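Side-chain contacts in uncharacterized protein (Pyrococcus horikoshii, PDB 2P8T), which is of unknown function, although its family is tentatively linked to ATP binding and aminoacyl-tRNA ligase activity, and carries an N-terminal helix-turn-helix-type domain: residues 53-56 against 60-63; 35-40 against 45-50. All blocks are in the same frame, centred on the assembly; numbering follows the deposited sequence.

Contact 1: residues 53-56 against 60-63; sequences KLSH and IRSK
Arg61 NH1 donates to the carbonyl oxygen Ser55 O over 2.8 Å, a direct bond between the C-terminal end of helix 44-56 and strand 60-62. The N-H...O angle of 169° makes it nearly straight, and the acceptor lies only 6° out of the guanidinium plane, so the group meets the helix edge-on. The same NH1 also makes a weak bond to its neighbour's carbonyl, Ile60 O, at 2.9 Å. At the other end of the group, NH2 gives a hydrogen to water 2, which in turn donates to His56 O at 2.9 Å. A bend at chi2 (-75°) folds the Arg61 chain back to the helix although its CB points away from it. Beside this polar group, Ile60 CG1 packs on Leu54 CB at 3.7 Å, and Ile60 N makes a long, weak bond of 3.5 Å to Leu54 O. Ile60 also touches Leu27, His67 and Leu69, while backbone bonding of Arg61 to Phe68 fixes the strand in its two-stranded antiparallel sheet. Trimming Ile60 to an alanine removes CG1, CG2 and CD1, which would probably deprive Leu54 CB of its contact with the strand and open a gap between helix and hairpin. Three successive carbonyls, Leu54 O (weakly), Ser55 O and His56 O, thus receive donors from the strand directly or through water, and the arginine's positive charge probably suits the negative end of the helix dipole.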
loop_
_atom_site.group_PDB
_atom_site.type_symbol
_atom_site.label_atom_id
_atom_site.label_comp_id
_atom_site.label_asym_id
_atom_site.label_seq_id
_atom_site.Cartn_x
_atom_site.Cartn_y
_atom_site.Cartn_z
ATOM N N LYS A 53 -1.190 -7.478 -19.253
ATOM C CA LYS A 53 -0.886 -6.088 -19.555
ATOM C C LYS A 53 0.506 -5.736 -19.051
ATOM O O LYS A 53 1.271 -5.095 -19.761
ATOM C CB LYS A 53 -1.922 -5.120 -18.957
ATOM C CG LYS A 53 -1.763 -3.687 -19.455
ATOM C CD LYS A 53 -2.181 -3.552 -20.914
ATOM C CE LYS A 53 -2.074 -2.103 -21.371
ATOM N NZ LYS A 53 -2.551 -2.004 -22.782
ATOM N N LEU A 54 0.824 -6.164 -17.829
ATOM C CA LEU A 54 2.176 -5.919 -17.291
ATOM C C LEU A 54 3.246 -6.539 -18.187
ATOM O O LEU A 54 4.258 -5.892 -18.464
ATOM C CB LEU A 54 2.295 -6.425 -15.855
ATOM C CG LEU A 54 1.483 -5.635 -14.836
ATOM C CD1 LEU A 54 1.540 -6.352 -13.519
ATOM C CD2 LEU A 54 1.988 -4.188 -14.686
ATOM N N SER A 55 2.979 -7.735 -18.720
ATOM C CA SER A 55 3.916 -8.372 -19.671
ATOM C C SER A 55 4.099 -7.589 -20.984
ATOM O O SER A 55 5.223 -7.400 -21.460
ATOM C CB SER A 55 3.482 -9.821 -19.986
ATOM O OG SER A 55 4.479 -10.442 -20.805
ATOM N N HIS A 56 2.986 -7.117 -21.561
ATOM C CA HIS A 56 3.025 -6.365 -22.805
ATOM C C HIS A 56 3.829 -5.103 -22.628
ATOM O O HIS A 56 4.597 -4.718 -23.512
ATOM C CB HIS A 56 1.603 -6.021 -23.303
ATOM C CG HIS A 56 0.777 -7.230 -23.599
ATOM N ND1 HIS A 56 -0.598 -7.184 -23.709
ATOM C CD2 HIS A 56 1.125 -8.530 -23.735
ATOM C CE1 HIS A 56 -1.059 -8.404 -23.923
ATOM N NE2 HIS A 56 -0.035 -9.243 -23.937
ATOM N N ILE A 60 6.792 -6.824 -16.270
ATOM C CA ILE A 60 7.101 -8.147 -15.724
ATOM C C ILE A 60 7.438 -9.147 -16.830
ATOM O O ILE A 60 7.131 -8.926 -18.007
ATOM C CB ILE A 60 5.956 -8.737 -14.863
ATOM C CG1 ILE A 60 4.747 -9.137 -15.737
ATOM C CG2 ILE A 60 5.572 -7.793 -13.709
ATOM C CD1 ILE A 60 3.669 -9.847 -14.980
ATOM N N ARG A 61 8.095 -10.228 -16.433
ATOM C CA ARG A 61 8.351 -11.361 -17.311
ATOM C C ARG A 61 8.065 -12.621 -16.517
ATOM O O ARG A 61 8.106 -12.594 -15.286
ATOM C CB ARG A 61 9.796 -11.347 -17.837
ATOM C CG ARG A 61 10.051 -10.403 -19.033
ATOM C CD ARG A 61 9.486 -10.982 -20.342
ATOM N NE ARG A 61 9.496 -10.049 -21.476
ATOM C CZ ARG A 61 8.533 -9.159 -21.736
ATOM N NH1 ARG A 61 7.490 -9.027 -20.918
ATOM N NH2 ARG A 61 8.623 -8.384 -22.813
ATOM N N SER A 62 7.750 -13.713 -17.218
ATOM C CA SER A 62 7.393 -14.981 -16.579
ATOM C C SER A 62 8.468 -16.048 -16.775
ATOM O O SER A 62 9.017 -16.182 -17.870
ATOM C CB SER A 62 6.060 -15.498 -17.111
ATOM O OG SER A 62 5.816 -16.816 -16.649
ATOM N N LYS A 63 8.746 -16.792 -15.699
ATOM C CA LYS A 63 9.765 -17.864 -15.671
ATOM C C LYS A 63 11.133 -17.433 -16.185
ATOM O O LYS A 63 11.713 -16.469 -15.679
ATOM C CB LYS A 63 9.284 -19.118 -16.414
ATOM C CG LYS A 63 8.592 -20.148 -15.523
ATOM C CD LYS A 63 9.577 -20.717 -14.509
ATOM C CE LYS A 63 8.893 -21.007 -13.187
ATOM N NZ LYS A 63 9.795 -20.618 -12.069
HETATM O O HOH W 1 5.933 -12.964 -19.743
HETATM O O HOH W 2 6.809 -6.464 -24.287
#

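Contact 2: residues 35-40 against 45-50; sequences QISERL and GSVRTL
Two consecutive helices of an N-terminal domain assigned to the helix-turn-helix clan, 33-40 and 44-56, meet where Val47 packs against Ile36, Ser37 and Leu40. The segment axes approach to 9.9 Å and their directions differ by 118°, an arrangement consistent with the paired helices of that motif. The nearest CA atoms are those of Ser37 and Val47, 6.2 Å apart. Both methyls of Val47 are used: with CG1 anti to the backbone N (chi1 172°), that branch reaches Ile36 CG2 at 4.2 Å, whereas CG2 lies 3.4 Å from Ser37 OG and 4.3 Å from Leu40 CD1. Leu40 CD1 extends the apolar patch to Leu50 CD2 at 4.5 Å, a looser touch. Helix 17-26 adds Val23 beside both leucines, and Leu42 from the intervening turn meets Val47. The hydroxyl of Ser37 is hydrogen-bonded to Arg33 O, one turn back in its own helix, which satisfies its polarity while OG rests against the valine. The interface is therefore held by dispersion and burial of apolar surface, with the one polar side-chain atom that faces Val47 bonded within its own helix.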
loop_
_atom_site.group_PDB
_atom_site.type_symbol
_atom_site.label_atom_id
_atom_site.label_comp_id
_atom_site.label_asym_id
_atom_site.label_seq_id
_atom_site.Cartn_x
_atom_site.Cartn_y
_atom_site.Cartn_z
ATOM N N GLN A 35 -0.686 -17.438 -6.486
ATOM C CA GLN A 35 -0.259 -16.707 -5.281
ATOM C C GLN A 35 -0.698 -15.240 -5.329
ATOM O O GLN A 35 -1.182 -14.693 -4.337
ATOM C CB GLN A 35 1.257 -16.764 -5.110
ATOM C CG GLN A 35 1.815 -18.138 -4.774
ATOM C CD GLN A 35 3.319 -18.207 -4.958
ATOM O OE1 GLN A 35 3.826 -18.113 -6.077
ATOM N NE2 GLN A 35 4.041 -18.382 -3.859
ATOM N N ILE A 36 -0.521 -14.610 -6.486
ATOM C CA ILE A 36 -0.982 -13.242 -6.695
ATOM C C ILE A 36 -2.501 -13.156 -6.483
ATOM O O ILE A 36 -2.983 -12.278 -5.761
ATOM C CB ILE A 36 -0.573 -12.709 -8.107
ATOM C CG1 ILE A 36 0.953 -12.741 -8.302
ATOM C CG2 ILE A 36 -1.134 -11.320 -8.356
ATOM C CD1 ILE A 36 1.733 -11.631 -7.588
ATOM N N SER A 37 -3.242 -14.082 -7.099
ATOM C CA SER A 37 -4.704 -14.151 -6.978
ATOM C C SER A 37 -5.192 -14.205 -5.530
ATOM O O SER A 37 -6.169 -13.541 -5.179
ATOM C CB SER A 37 -5.255 -15.367 -7.730
ATOM O OG SER A 37 -5.168 -15.186 -9.130
ATOM N N GLU A 38 -4.510 -15.003 -4.709
ATOM C CA GLU A 38 -4.883 -15.183 -3.305
ATOM C C GLU A 38 -4.606 -13.924 -2.476
ATOM O O GLU A 38 -5.428 -13.520 -1.653
ATOM C CB GLU A 38 -4.181 -16.414 -2.694
ATOM C CG GLU A 38 -2.681 -16.237 -2.435
ATOM C CD GLU A 38 -2.070 -17.281 -1.502
ATOM O OE1 GLU A 38 -2.426 -18.481 -1.611
ATOM O OE2 GLU A 38 -1.206 -16.898 -0.678
ATOM N N ARG A 39 -3.455 -13.303 -2.723
ATOM C CA ARG A 39 -2.998 -12.154 -1.940
ATOM C C ARG A 39 -3.689 -10.842 -2.318
ATOM O O ARG A 39 -3.774 -9.921 -1.497
ATOM C CB ARG A 39 -1.475 -12.021 -2.030
ATOM C CG ARG A 39 -0.731 -13.204 -1.416
ATOM C CD ARG A 39 0.676 -12.853 -0.970
ATOM N NE ARG A 39 0.729 -11.629 -0.167
ATOM C CZ ARG A 39 1.559 -11.427 0.855
ATOM N NH1 ARG A 39 2.405 -12.380 1.237
ATOM N NH2 ARG A 39 1.527 -10.273 1.510
ATOM N N LEU A 40 -4.176 -10.756 -3.553
ATOM C CA LEU A 40 -4.926 -9.585 -4.015
ATOM C C LEU A 40 -6.422 -9.745 -3.786
ATOM O O LEU A 40 -7.148 -8.753 -3.700
ATOM C CB LEU A 40 -4.704 -9.343 -5.507
ATOM C CG LEU A 40 -3.352 -9.041 -6.153
ATOM C CD1 LEU A 40 -3.551 -9.017 -7.663
ATOM C CD2 LEU A 40 -2.786 -7.722 -5.673
ATOM N N GLY A 45 -9.778 -14.161 -14.106
ATOM C CA GLY A 45 -9.825 -13.370 -15.333
ATOM C C GLY A 45 -9.118 -12.041 -15.162
ATOM O O GLY A 45 -8.343 -11.630 -16.023
ATOM N N SER A 46 -9.394 -11.386 -14.037
ATOM C CA SER A 46 -8.791 -10.103 -13.670
ATOM C C SER A 46 -7.270 -10.167 -13.464
ATOM O O SER A 46 -6.544 -9.316 -13.970
ATOM C CB SER A 46 -9.471 -9.548 -12.418
ATOM O OG SER A 46 -10.769 -9.070 -12.734
ATOM N N VAL A 47 -6.804 -11.164 -12.717
ATOM C CA VAL A 47 -5.367 -11.357 -12.516
ATOM C C VAL A 47 -4.663 -11.689 -13.836
ATOM O O VAL A 47 -3.594 -11.160 -14.116
ATOM C CB VAL A 47 -5.054 -12.441 -11.449
ATOM C CG1 VAL A 47 -3.550 -12.765 -11.412
ATOM C CG2 VAL A 47 -5.515 -11.987 -10.088
ATOM N N ARG A 48 -5.261 -12.568 -14.637
ATOM C CA ARG A 48 -4.677 -12.952 -15.922
ATOM C C ARG A 48 -4.475 -11.736 -16.800
ATOM O O ARG A 48 -3.405 -11.564 -17.394
ATOM C CB ARG A 48 -5.572 -13.963 -16.645
ATOM C CG ARG A 48 -5.281 -15.405 -16.314
ATOM C CD ARG A 48 -4.646 -16.102 -17.526
ATOM N NE ARG A 48 -4.224 -17.482 -17.273
ATOM C CZ ARG A 48 -5.029 -18.488 -16.930
ATOM N NH1 ARG A 48 -6.332 -18.295 -16.765
ATOM N NH2 ARG A 48 -4.520 -19.697 -16.731
ATOM N N THR A 49 -5.501 -10.892 -16.871
ATOM C CA THR A 49 -5.480 -9.728 -17.732
ATOM C C THR A 49 -4.469 -8.699 -17.238
ATOM O O THR A 49 -3.719 -8.131 -18.026
ATOM C CB THR A 49 -6.883 -9.089 -17.832
ATOM O OG1 THR A 49 -7.781 -10.048 -18.419
ATOM C CG2 THR A 49 -6.842 -7.865 -18.686
ATOM N N LEU A 50 -4.471 -8.475 -15.929
ATOM C CA LEU A 50 -3.500 -7.593 -15.303
ATOM C C LEU A 50 -2.066 -8.040 -15.605
ATOM O O LEU A 50 -1.272 -7.216 -16.051
ATOM C CB LEU A 50 -3.755 -7.492 -13.789
ATOM C CG LEU A 50 -2.710 -6.770 -12.946
ATOM C CD1 LEU A 50 -2.413 -5.389 -13.472
ATOM C CD2 LEU A 50 -3.216 -6.726 -11.498
#

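Helix 44-56 serves both contacts, its earlier part in contact 2 and its C-terminal end in contact 1, with centres 13 Å apart. Contact 2 is the core member: four of its five touching residues are buried, and its partner is another helix. Contact 1 is only partly buried, lies farther from the chain centre (21 Å against 16 Å), and pairs the helix with a hairpin strand. Chemistry follows place. Methyl groups carry the helix-helix interface, whereas at the periphery an apolar touch is joined by direct and water-mediated hydrogen bonds. Together they link helix 33-40, helix 44-56 and strand 60-62 in sequence order within one N-terminal domain.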